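Local atomic coordinates of B12-binding domain-containing protein (Kitasatospora setae, PDB entry 6WTE), a protein that binds cobalamin and a [4Fe-4S] cluster and, as the radical SAM methylase TsrM, probably transfers methyl groups by a non-radical mechanism. Residues 10-15 and 43-48; 37-42 and 53-58. All blocks are in the same frame, centred on the assembly; numbering follows the deposited sequence.

Contact 1: 10-15 and 43-48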
loop_
_atom_site.group_PDB
_atom_site.type_symbol
_atom_site.label_atom_id
_atom_site.label_comp_id
_atom_site.label_asym_id
_atom_site.label_seq_id
_atom_site.Cartn_x
_atom_site.Cartn_y
_atom_site.Cartn_z
ATOM N N PRO A 10 -14.537 -3.084 -1.820
ATOM C CA PRO A 10 -15.094 -2.977 -0.468
ATOM C C PRO A 10 -14.456 -1.894 0.385
ATOM O O PRO A 10 -14.835 -1.750 1.553
ATOM C CB PRO A 10 -14.781 -4.366 0.107
ATOM C CG PRO A 10 -13.434 -4.652 -0.460
ATOM C CD PRO A 10 -13.457 -4.082 -1.876
ATOM N N ASN A 11 -13.509 -1.141 -0.170
ATOM C CA ASN A 11 -12.781 -0.141 0.600
ATOM C C ASN A 11 -13.732 0.934 1.105
ATOM O O ASN A 11 -14.376 1.625 0.312
ATOM C CB ASN A 11 -11.683 0.472 -0.268
ATOM C CG ASN A 11 -10.630 1.198 0.547
ATOM O OD1 ASN A 11 -10.848 1.536 1.712
ATOM N ND2 ASN A 11 -9.478 1.431 -0.061
ATOM N N LYS A 12 -13.843 1.065 2.424
ATOM C CA LYS A 12 -14.705 2.083 3.010
ATOM C C LYS A 12 -13.919 3.237 3.624
ATOM O O LYS A 12 -14.502 4.066 4.328
ATOM C CB LYS A 12 -15.638 1.451 4.045
ATOM C CG LYS A 12 -16.631 0.462 3.435
ATOM C CD LYS A 12 -17.694 0.031 4.431
ATOM C CE LYS A 12 -17.094 -0.688 5.627
ATOM N NZ LYS A 12 -18.165 -1.278 6.483
ATOM N N VAL A 13 -12.620 3.323 3.361
ATOM C CA VAL A 13 -11.792 4.373 3.946
ATOM C C VAL A 13 -12.052 5.694 3.233
ATOM O O VAL A 13 -11.994 5.773 2.001
ATOM C CB VAL A 13 -10.303 4.001 3.874
ATOM C CG1 VAL A 13 -9.438 5.202 4.246
ATOM C CG2 VAL A 13 -10.001 2.829 4.802
ATOM N N HIS A 14 -12.323 6.737 4.014
ATOM C CA HIS A 14 -12.249 8.106 3.536
ATOM C C HIS A 14 -11.153 8.846 4.300
ATOM O O HIS A 14 -10.940 8.583 5.486
ATOM C CB HIS A 14 -13.581 8.845 3.698
ATOM C CG HIS A 14 -14.655 8.365 2.771
ATOM N ND1 HIS A 14 -15.554 9.218 2.168
ATOM C CD2 HIS A 14 -14.977 7.119 2.348
ATOM C CE1 HIS A 14 -16.382 8.520 1.412
ATOM N NE2 HIS A 14 -16.055 7.244 1.504
ATOM N N PRO A 15 -10.434 9.780 3.655
ATOM C CA PRO A 15 -10.580 10.248 2.268
ATOM C C PRO A 15 -10.370 9.142 1.236
ATOM O O PRO A 15 -9.507 8.283 1.412
ATOM C CB PRO A 15 -9.501 11.330 2.142
ATOM C CG PRO A 15 -8.548 11.071 3.250
ATOM C CD PRO A 15 -9.356 10.495 4.361
ATOM N N PHE A 43 -18.310 5.001 -2.040
ATOM C CA PHE A 43 -19.281 6.080 -1.937
ATOM C C PHE A 43 -20.669 5.575 -1.555
ATOM O O PHE A 43 -21.652 6.309 -1.698
ATOM C CB PHE A 43 -19.340 6.861 -3.255
ATOM C CG PHE A 43 -17.986 7.223 -3.809
ATOM C CD1 PHE A 43 -17.119 8.029 -3.095
ATOM C CD2 PHE A 43 -17.584 6.753 -5.049
ATOM C CE1 PHE A 43 -15.865 8.362 -3.605
ATOM C CE2 PHE A 43 -16.340 7.085 -5.565
ATOM C CZ PHE A 43 -15.479 7.889 -4.841
ATOM N N ARG A 44 -20.767 4.340 -1.067
ATOM C CA ARG A 44 -22.012 3.770 -0.567
ATOM C C ARG A 44 -21.800 3.159 0.812
ATOM O O ARG A 44 -22.408 2.141 1.161
ATOM C CB ARG A 44 -22.562 2.731 -1.543
ATOM C CG ARG A 44 -22.823 3.255 -2.951
ATOM C CD ARG A 44 -24.036 4.176 -3.001
ATOM N NE ARG A 44 -25.261 3.510 -2.562
ATOM C CZ ARG A 44 -26.099 2.877 -3.379
ATOM N NH1 ARG A 44 -25.843 2.818 -4.680
ATOM N NH2 ARG A 44 -27.192 2.295 -2.898
ATOM N N ARG A 45 -20.940 3.788 1.624
ATOM C CA ARG A 45 -20.570 3.225 2.922
ATOM C C ARG A 45 -21.784 2.978 3.799
ATOM O O ARG A 45 -21.827 2.002 4.557
ATOM C CB ARG A 45 -19.611 4.161 3.660
ATOM C CG ARG A 45 -18.298 4.393 2.989
ATOM C CD ARG A 45 -17.310 5.034 3.956
ATOM N NE ARG A 45 -17.656 6.401 4.344
ATOM C CZ ARG A 45 -16.961 7.118 5.222
ATOM N NH1 ARG A 45 -17.333 8.353 5.523
ATOM N NH2 ARG A 45 -15.886 6.597 5.804
ATOM N N ASP A 46 -22.762 3.870 3.740
ATOM C CA ASP A 46 -23.882 3.830 4.661
ATOM C C ASP A 46 -25.027 2.955 4.172
ATOM O O ASP A 46 -25.985 2.748 4.924
ATOM C CB ASP A 46 -24.376 5.256 4.926
ATOM C CG ASP A 46 -23.233 6.213 5.243
ATOM O OD1 ASP A 46 -22.298 5.809 5.970
ATOM O OD2 ASP A 46 -23.261 7.363 4.754
ATOM N N ASP A 47 -24.952 2.431 2.946
ATOM C CA ASP A 47 -26.020 1.576 2.434
ATOM C C ASP A 47 -25.467 0.573 1.425
ATOM O O ASP A 47 -26.117 0.257 0.422
ATOM C CB ASP A 47 -27.156 2.402 1.821
ATOM C CG ASP A 47 -26.764 3.082 0.512
ATOM O OD1 ASP A 47 -25.573 3.410 0.324
ATOM O OD2 ASP A 47 -27.665 3.293 -0.331
ATOM N N TRP A 48 -24.279 0.024 1.701
ATOM C CA TRP A 48 -23.637 -0.846 0.717
ATOM C C TRP A 48 -24.438 -2.124 0.481
ATOM O O TRP A 48 -24.397 -2.678 -0.625
ATOM C CB TRP A 48 -22.196 -1.166 1.135
ATOM C CG TRP A 48 -22.037 -1.825 2.474
ATOM C CD1 TRP A 48 -21.766 -1.213 3.663
ATOM C CD2 TRP A 48 -22.116 -3.229 2.754
ATOM N NE1 TRP A 48 -21.682 -2.147 4.669
ATOM C CE2 TRP A 48 -21.894 -3.392 4.136
ATOM C CE3 TRP A 48 -22.354 -4.361 1.971
ATOM C CZ2 TRP A 48 -21.910 -4.639 4.751
ATOM C CZ3 TRP A 48 -22.368 -5.601 2.584
ATOM C CH2 TRP A 48 -22.151 -5.730 3.959
#
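Arg45 reaches across to the 10-15 loop and meets both His14 and the backbone of Lys12. Its guanidinium lies flat on one face of the His14 imidazole, centres 3.6 Å apart and planes inclined by only 15°. The two side chains come from opposite directions, and the overlap is offset: His14 CD2 sits 3.5 Å from Arg45 CZ. Arg45 NE lies over the face of the imidazole, where the hydrogen-bond geometry to His14 NE2 is poor; NE2 hydrogen-bonds instead to the carbonyl oxygen of Thr42, so it carries a hydrogen, and this helps fix the ring's rotation.

At the edge of the guanidinium, Arg45 NH2 donates to Lys12 O (3.2 Å), nearly along the C=O axis. A bend at chi3 (-68°) swings the guanidinium out of line with the aliphatic chain, while Arg45 CD lies 3.0 Å from Lys12 O, the same oxygen that accepts from NH2, and 4.0 Å from Lys12 CB. Farther out, Lys12 NZ comes obliquely to the Trp48 indole, 4.1 Å from NE1, and forms a long, weak ion pair with Glu85.

The loop held in this way also carries Asn11, whose OD1 accepts from Val13 N in an Asx turn and whose ND2 hydrogen-bonds to cobalamin. Stacking and hydrogen bonding together use both face and edge of one guanidinium, whose positive charge would be expected to disfavour a second proton on His14, that is, the cationic imidazolium.

Contact 2: 37-42 and 53-58; sequences EVLDLT and HEYFAE
The polar part of this contact is a single short hydrogen bond from Tyr55 OH to Glu37 OE1, 2.6 Å long. It uses the anti lone pair of the carboxylate oxygen, on the side away from OE2. OE1 approaches the phenol at its edge, near the ring plane, and also lies 3.1 Å from Tyr55 CE1; the carboxylate itself is turned 65° from the ring. The glutamate chain is extended beyond CG (chi2 -177°), which carries its carboxylate out to the hydroxyl. The same OE1 receives a salt bridge from Arg59, just beyond the helix, so a buried carboxylate oxygen is gripped by two donors. Both would probably help to keep Glu37 ionised.

The apolar part lies at the root of the tyrosine. Leu39 CD2 packs 3.6 Å from Tyr55 CB and 3.9 Å from CG, approaching the ring obliquely, while the other methyl, CD1, lies 4.1 Å from Tyr55 CD1. The tyrosine leaves the helix with CG opposite the backbone N (chi1 -178°) and runs toward the strand, its base against Leu39 and its hydroxyl at Glu37. On the helix itself, Tyr55 CD2 stands over the centre of the Phe56 ring.

Helix 48-58 packs on the marginal strand 35-40 through Tyr55 and is the connecting helix of a beta-alpha-beta crossover from that strand, over strand 4-9, to strand 63-67 in the Rossmann-like B12-binding fold. Leu6 of strand 4-9 touches Leu39, Tyr55 and Phe56, while Phe56 continues the packing to Ile93 and Leu96 of helix 83-96.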
loop_
_atom_site.group_PDB
_atom_site.type_symbol
_atom_site.label_atom_id
_atom_site.label_comp_id
_atom_site.label_asym_id
_atom_site.label_seq_id
_atom_site.Cartn_x
_atom_site.Cartn_y
_atom_site.Cartn_z
ATOM N N GLU A 37 -18.219 -5.456 -14.943
ATOM C CA GLU A 37 -18.922 -4.432 -14.188
ATOM C C GLU A 37 -18.266 -4.270 -12.825
ATOM O O GLU A 37 -17.862 -5.256 -12.198
ATOM C CB GLU A 37 -20.405 -4.782 -14.051
ATOM C CG GLU A 37 -21.104 -4.762 -15.398
ATOM C CD GLU A 37 -22.593 -5.022 -15.312
ATOM O OE1 GLU A 37 -23.030 -5.786 -14.430
ATOM O OE2 GLU A 37 -23.323 -4.454 -16.140
ATOM N N VAL A 38 -18.135 -3.019 -12.389
ATOM C CA VAL A 38 -17.517 -2.664 -11.117
ATOM C C VAL A 38 -18.606 -2.172 -10.179
ATOM O O VAL A 38 -19.439 -1.342 -10.558
ATOM C CB VAL A 38 -16.433 -1.584 -11.287
ATOM C CG1 VAL A 38 -15.888 -1.145 -9.920
ATOM C CG2 VAL A 38 -15.312 -2.092 -12.181
ATOM N N LEU A 39 -18.594 -2.675 -8.959
ATOM C CA LEU A 39 -19.488 -2.202 -7.914
ATOM C C LEU A 39 -18.599 -1.577 -6.849
ATOM O O LEU A 39 -17.892 -2.288 -6.128
ATOM C CB LEU A 39 -20.333 -3.355 -7.374
ATOM C CG LEU A 39 -21.731 -3.069 -6.859
ATOM C CD1 LEU A 39 -22.541 -2.332 -7.922
ATOM C CD2 LEU A 39 -22.388 -4.398 -6.506
ATOM N N ASP A 40 -18.581 -0.248 -6.789
ATOM C CA ASP A 40 -17.677 0.477 -5.902
ATOM C C ASP A 40 -18.460 0.930 -4.673
ATOM O O ASP A 40 -19.336 1.796 -4.770
ATOM C CB ASP A 40 -17.045 1.661 -6.632
ATOM C CG ASP A 40 -15.905 2.278 -5.856
ATOM O OD1 ASP A 40 -15.714 1.898 -4.687
ATOM O OD2 ASP A 40 -15.193 3.129 -6.423
ATOM N N LEU A 41 -18.138 0.347 -3.519
ATOM C CA LEU A 41 -18.878 0.617 -2.292
ATOM C C LEU A 41 -18.319 1.790 -1.503
ATOM O O LEU A 41 -18.910 2.164 -0.482
ATOM C CB LEU A 41 -18.899 -0.638 -1.408
ATOM C CG LEU A 41 -19.442 -1.902 -2.079
ATOM C CD1 LEU A 41 -19.415 -3.095 -1.127
ATOM C CD2 LEU A 41 -20.852 -1.676 -2.609
ATOM N N THR A 42 -17.217 2.393 -1.961
ATOM C CA THR A 42 -16.591 3.478 -1.207
ATOM C C THR A 42 -17.552 4.645 -1.005
ATOM O O THR A 42 -17.621 5.219 0.086
ATOM C CB THR A 42 -15.323 3.941 -1.923
ATOM O OG1 THR A 42 -14.429 2.830 -2.046
ATOM C CG2 THR A 42 -14.628 5.075 -1.152
ATOM N N HIS A 53 -27.823 -5.572 -3.049
ATOM C CA HIS A 53 -29.143 -6.139 -3.309
ATOM C C HIS A 53 -29.653 -5.749 -4.687
ATOM O O HIS A 53 -30.181 -6.592 -5.421
ATOM C CB HIS A 53 -30.121 -5.689 -2.230
ATOM C CG HIS A 53 -29.785 -6.205 -0.868
ATOM N ND1 HIS A 53 -30.286 -5.644 0.286
ATOM C CD2 HIS A 53 -28.991 -7.228 -0.476
ATOM C CE1 HIS A 53 -29.822 -6.304 1.331
ATOM N NE2 HIS A 53 -29.029 -7.268 0.896
ATOM N N GLU A 54 -29.491 -4.478 -5.062
ATOM C CA GLU A 54 -29.902 -4.047 -6.393
ATOM C C GLU A 54 -29.130 -4.798 -7.470
ATOM O O GLU A 54 -29.724 -5.311 -8.424
ATOM C CB GLU A 54 -29.716 -2.536 -6.548
ATOM C CG GLU A 54 -30.548 -1.698 -5.592
ATOM C CD GLU A 54 -30.141 -0.231 -5.587
ATOM O OE1 GLU A 54 -28.957 0.068 -5.867
ATOM O OE2 GLU A 54 -31.004 0.626 -5.299
ATOM N N TYR A 55 -27.804 -4.897 -7.322
ATOM C CA TYR A 55 -26.996 -5.454 -8.404
ATOM C C TYR A 55 -27.350 -6.913 -8.674
ATOM O O TYR A 55 -27.598 -7.300 -9.820
ATOM C CB TYR A 55 -25.500 -5.316 -8.104
ATOM C CG TYR A 55 -24.667 -5.860 -9.246
ATOM C CD1 TYR A 55 -24.365 -5.069 -10.345
ATOM C CD2 TYR A 55 -24.227 -7.178 -9.246
ATOM C CE1 TYR A 55 -23.633 -5.570 -11.408
ATOM C CE2 TYR A 55 -23.499 -7.686 -10.302
ATOM C CZ TYR A 55 -23.204 -6.882 -11.378
ATOM O OH TYR A 55 -22.474 -7.392 -12.428
ATOM N N PHE A 56 -27.358 -7.748 -7.630
ATOM C CA PHE A 56 -27.518 -9.182 -7.843
ATOM C C PHE A 56 -28.943 -9.581 -8.202
ATOM O O PHE A 56 -29.155 -10.686 -8.713
ATOM C CB PHE A 56 -27.037 -9.949 -6.617
ATOM C CG PHE A 56 -25.547 -10.058 -6.543
ATOM C CD1 PHE A 56 -24.865 -10.896 -7.412
ATOM C CD2 PHE A 56 -24.823 -9.312 -5.634
ATOM C CE1 PHE A 56 -23.495 -10.995 -7.366
ATOM C CE2 PHE A 56 -23.452 -9.412 -5.583
ATOM C CZ PHE A 56 -22.789 -10.255 -6.450
ATOM N N ALA A 57 -29.923 -8.719 -7.955
ATOM C CA ALA A 57 -31.262 -9.022 -8.442
ATOM C C ALA A 57 -31.353 -8.855 -9.953
ATOM O O ALA A 57 -32.122 -9.563 -10.612
ATOM C CB ALA A 57 -32.283 -8.136 -7.740
ATOM N N GLU A 58 -30.557 -7.946 -10.514
ATOM C CA GLU A 58 -30.580 -7.621 -11.933
ATOM C C GLU A 58 -29.502 -8.335 -12.739
ATOM O O GLU A 58 -29.682 -8.543 -13.943
ATOM C CB GLU A 58 -30.415 -6.108 -12.110
ATOM C CG GLU A 58 -31.303 -5.286 -11.174
ATOM C CD GLU A 58 -30.742 -3.903 -10.896
ATOM O OE1 GLU A 58 -29.698 -3.554 -11.491
ATOM O OE2 GLU A 58 -31.335 -3.163 -10.075
#

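Overall arrangement
From the N terminus, strand 4-9 runs into the 10-15 loop, and helix 20-31 and strand 35-40 follow before the chain reaches 43-48. Contact 1 thus closes a long loop between the loops that follow two neighbouring parallel strands, 4-9 and 35-40, at their C-terminal ends. Contact 2 closes a shorter one, from strand 35-40 to helix 48-58. Their segments alternate along the chain, so the two loops cross. With centres about 13 Å apart, they are joined directly through Thr42, whose OG1 hydrogen-bonds to Asn11 O (2.6 Å), and by Leu41 packing on Trp48. Together they tie the cobalamin-side loop, the sheet margin and helix 48-58 within the B12-binding domain.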